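PDB 3KEZ: putative sugar binding protein from Bacteroides vulgatus ATCC 8482, which is a SusD-family protein that binds calcium and probably takes part in sugar or other nutrient binding at the bacterial outer membrane. Local coordinates for residues A[71-74]-A[75-78]. Residues are numbered along the deposited sequence; the frame is centred on the assembly and turned at random.
Sequences NFTK and DNGP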
ATOM      1  N   ASN A  71     -18.757  -8.311  -4.927  1.00 13.69           N
ATOM      2  CA  ASN A  71     -19.738  -8.653  -5.936  1.00 13.07           C
ATOM      3  C   ASN A  71     -19.127  -9.213  -7.210  1.00 14.15           C
ATOM      4  O   ASN A  71     -19.840  -9.374  -8.194  1.00 16.32           O
ATOM      5  CB  ASN A  71     -20.550  -7.392  -6.295  1.00 12.65           C
ATOM      6  CG  ASN A  71     -21.856  -7.709  -6.955  1.00 16.19           C
ATOM      7  OD1 ASN A  71     -22.554  -8.619  -6.529  1.00 18.22           O
ATOM      8  ND2 ASN A  71     -22.212  -6.946  -7.999  1.00 12.99           N
ATOM      9  N   PHE A  72     -17.825  -9.479  -7.254  1.00 13.92           N
ATOM     10  CA  PHE A  72     -17.227  -9.980  -8.507  1.00 15.84           C
ATOM     11  C   PHE A  72     -17.346 -11.492  -8.658  1.00 16.18           C
ATOM     12  O   PHE A  72     -17.394 -12.243  -7.659  1.00 17.69           O
ATOM     13  CB  PHE A  72     -15.752  -9.585  -8.667  1.00 16.15           C
ATOM     14  CG  PHE A  72     -15.522  -8.099  -8.905  1.00 15.72           C
ATOM     15  CD1 PHE A  72     -16.028  -7.471 -10.020  1.00 17.94           C
ATOM     16  CD2 PHE A  72     -14.772  -7.361  -8.014  1.00 17.67           C
ATOM     17  CE1 PHE A  72     -15.799  -6.114 -10.247  1.00 20.98           C
ATOM     18  CE2 PHE A  72     -14.543  -6.020  -8.237  1.00 12.93           C
ATOM     19  CZ  PHE A  72     -15.056  -5.396  -9.355  1.00 14.23           C
ATOM     20  N   THR A  73     -17.404 -11.922  -9.916  1.00 14.25           N
ATOM     21  CA  THR A  73     -17.446 -13.333 -10.289  0.60 13.43           C
ATOM     22  C   THR A  73     -16.257 -13.620 -11.177  1.00 13.10           C
ATOM     23  O   THR A  73     -15.592 -12.698 -11.656  1.00 12.43           O
ATOM     24  CB  THR A  73     -18.675 -13.724 -11.168  0.60 13.21           C
ATOM     25  OG1 THR A  73     -18.486 -13.221 -12.494  0.60  3.67           O
ATOM     26  CG2 THR A  73     -20.000 -13.222 -10.596  0.60 14.90           C
ATOM     27  N   LYS A  74     -16.007 -14.899 -11.453  1.00 14.92           N
ATOM     28  CA  LYS A  74     -14.932 -15.214 -12.414  1.00 19.22           C
ATOM     29  C   LYS A  74     -15.206 -14.610 -13.796  1.00 19.71           C
ATOM     30  O   LYS A  74     -14.297 -14.396 -14.593  1.00 19.21           O
ATOM     31  CB  LYS A  74     -14.684 -16.725 -12.503  1.00 21.54           C
ATOM     32  CG  LYS A  74     -15.545 -17.509 -13.469  1.00 27.29           C
ATOM     33  CD  LYS A  74     -16.908 -17.799 -12.949  1.00 30.57           C
ATOM     34  CE  LYS A  74     -17.595 -18.827 -13.824  1.00 34.55           C
ATOM     35  NZ  LYS A  74     -16.935 -20.127 -13.616  1.00 42.35           N
ATOM     36  N   ASP A  75     -16.461 -14.360 -14.111  1.00 19.25           N
ATOM     37  CA  ASP A  75     -16.756 -13.876 -15.434  1.00 20.59           C
ATOM     38  C   ASP A  75     -16.646 -12.360 -15.505  1.00 21.97           C
ATOM     39  O   ASP A  75     -16.428 -11.821 -16.578  1.00 24.13           O
ATOM     40  CB  ASP A  75     -18.117 -14.390 -15.904  1.00 22.98           C
ATOM     41  CG  ASP A  75     -18.102 -15.902 -16.186  1.00 24.28           C
ATOM     42  OD1 ASP A  75     -17.195 -16.388 -16.892  1.00 32.09           O
ATOM     43  OD2 ASP A  75     -18.980 -16.613 -15.684  1.00 32.59           O
ATOM     44  N   ASN A  76     -16.757 -11.646 -14.385  1.00 21.61           N
ATOM     45  CA  ASN A  76     -16.719 -10.182 -14.484  1.00 19.45           C
ATOM     46  C   ASN A  76     -15.658  -9.487 -13.662  1.00 17.75           C
ATOM     47  O   ASN A  76     -15.595  -8.260 -13.620  1.00 18.41           O
ATOM     48  CB  ASN A  76     -18.083  -9.600 -14.181  1.00 20.66           C
ATOM     49  CG  ASN A  76     -18.455  -9.740 -12.755  1.00 17.60           C
ATOM     50  OD1 ASN A  76     -17.610  -9.973 -11.894  1.00 18.68           O
ATOM     51  ND2 ASN A  76     -19.741  -9.603 -12.477  1.00 22.44           N
ATOM     52  N   GLY A  77     -14.807 -10.261 -13.020  1.00 18.28           N
ATOM     53  CA  GLY A  77     -13.790  -9.693 -12.169  1.00 17.53           C
ATOM     54  C   GLY A  77     -12.834  -8.812 -12.937  1.00 16.59           C
ATOM     55  O   GLY A  77     -12.591  -9.050 -14.129  1.00 18.23           O
ATOM     56  N   PRO A  78     -12.251  -7.803 -12.257  1.00 14.42           N
ATOM     57  CA  PRO A  78     -11.340  -6.894 -12.942  1.00 14.47           C
ATOM     58  C   PRO A  78     -10.055  -7.571 -13.400  1.00 12.64           C
ATOM     59  O   PRO A  78      -9.614  -8.559 -12.785  1.00 11.82           O
ATOM     60  CB  PRO A  78     -10.991  -5.872 -11.859  1.00 16.38           C
ATOM     61  CG  PRO A  78     -11.085  -6.610 -10.622  1.00 14.12           C
ATOM     62  CD  PRO A  78     -12.241  -7.577 -10.801  1.00 15.17           C
TER
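Pro78 sets its CD over the middle of the Phe72 ring, 3.6 Å from the centroid and almost on the ring normal, which meets the geometry of a CH-pi contact. The two side chains cross at about a right angle, and CD is the proline atom that meets the face. A different partner reaches the rim: Asn76 OD1 lies near the ring plane, 3.5 Å from Phe72 CD1, with its amide turned nearly perpendicular to the ring. Phe72 CG stands anti to the carbonyl carbon (chi1 -69°), which brings the ring alongside the returning chain. Tyr67 meets the same ring edge-to-face, and Leu440 touches both Phe72 and Pro78. An alanine in place of Phe72 would probably leave Pro78 CD without its aromatic face and open a gap between this loop, Tyr67 and Leu440.

The backbone angles of Lys74 and Asp75 define a type I turn from Thr73 to Asn76, closed by Asn76 N to Thr73 O at 3.1 Å, in the loop joining helices 65-68 and 80-96. Two conformers are deposited for Thr73; in this one OG1 sits between backbone N and carbonyl carbon (chi1 74°) and accepts Asp75 N at 2.8 Å and Asn76 N at 3.0 Å, completing an ST motif that is doubtful for the other copy. Asn76 answers: its OD1 takes Thr73 N at 2.8 Å, nearly straight at the hydrogen (174°) although the donor stands above the amide carbonyl plane. In this conformer, each side chain thus accepts the other's backbone N-H. Gly77 N adds a weak bond to Thr73 O. Lys74 runs beside Asp75, their charged ends 4.6 Å apart (NZ to OD2), beyond a salt bridge.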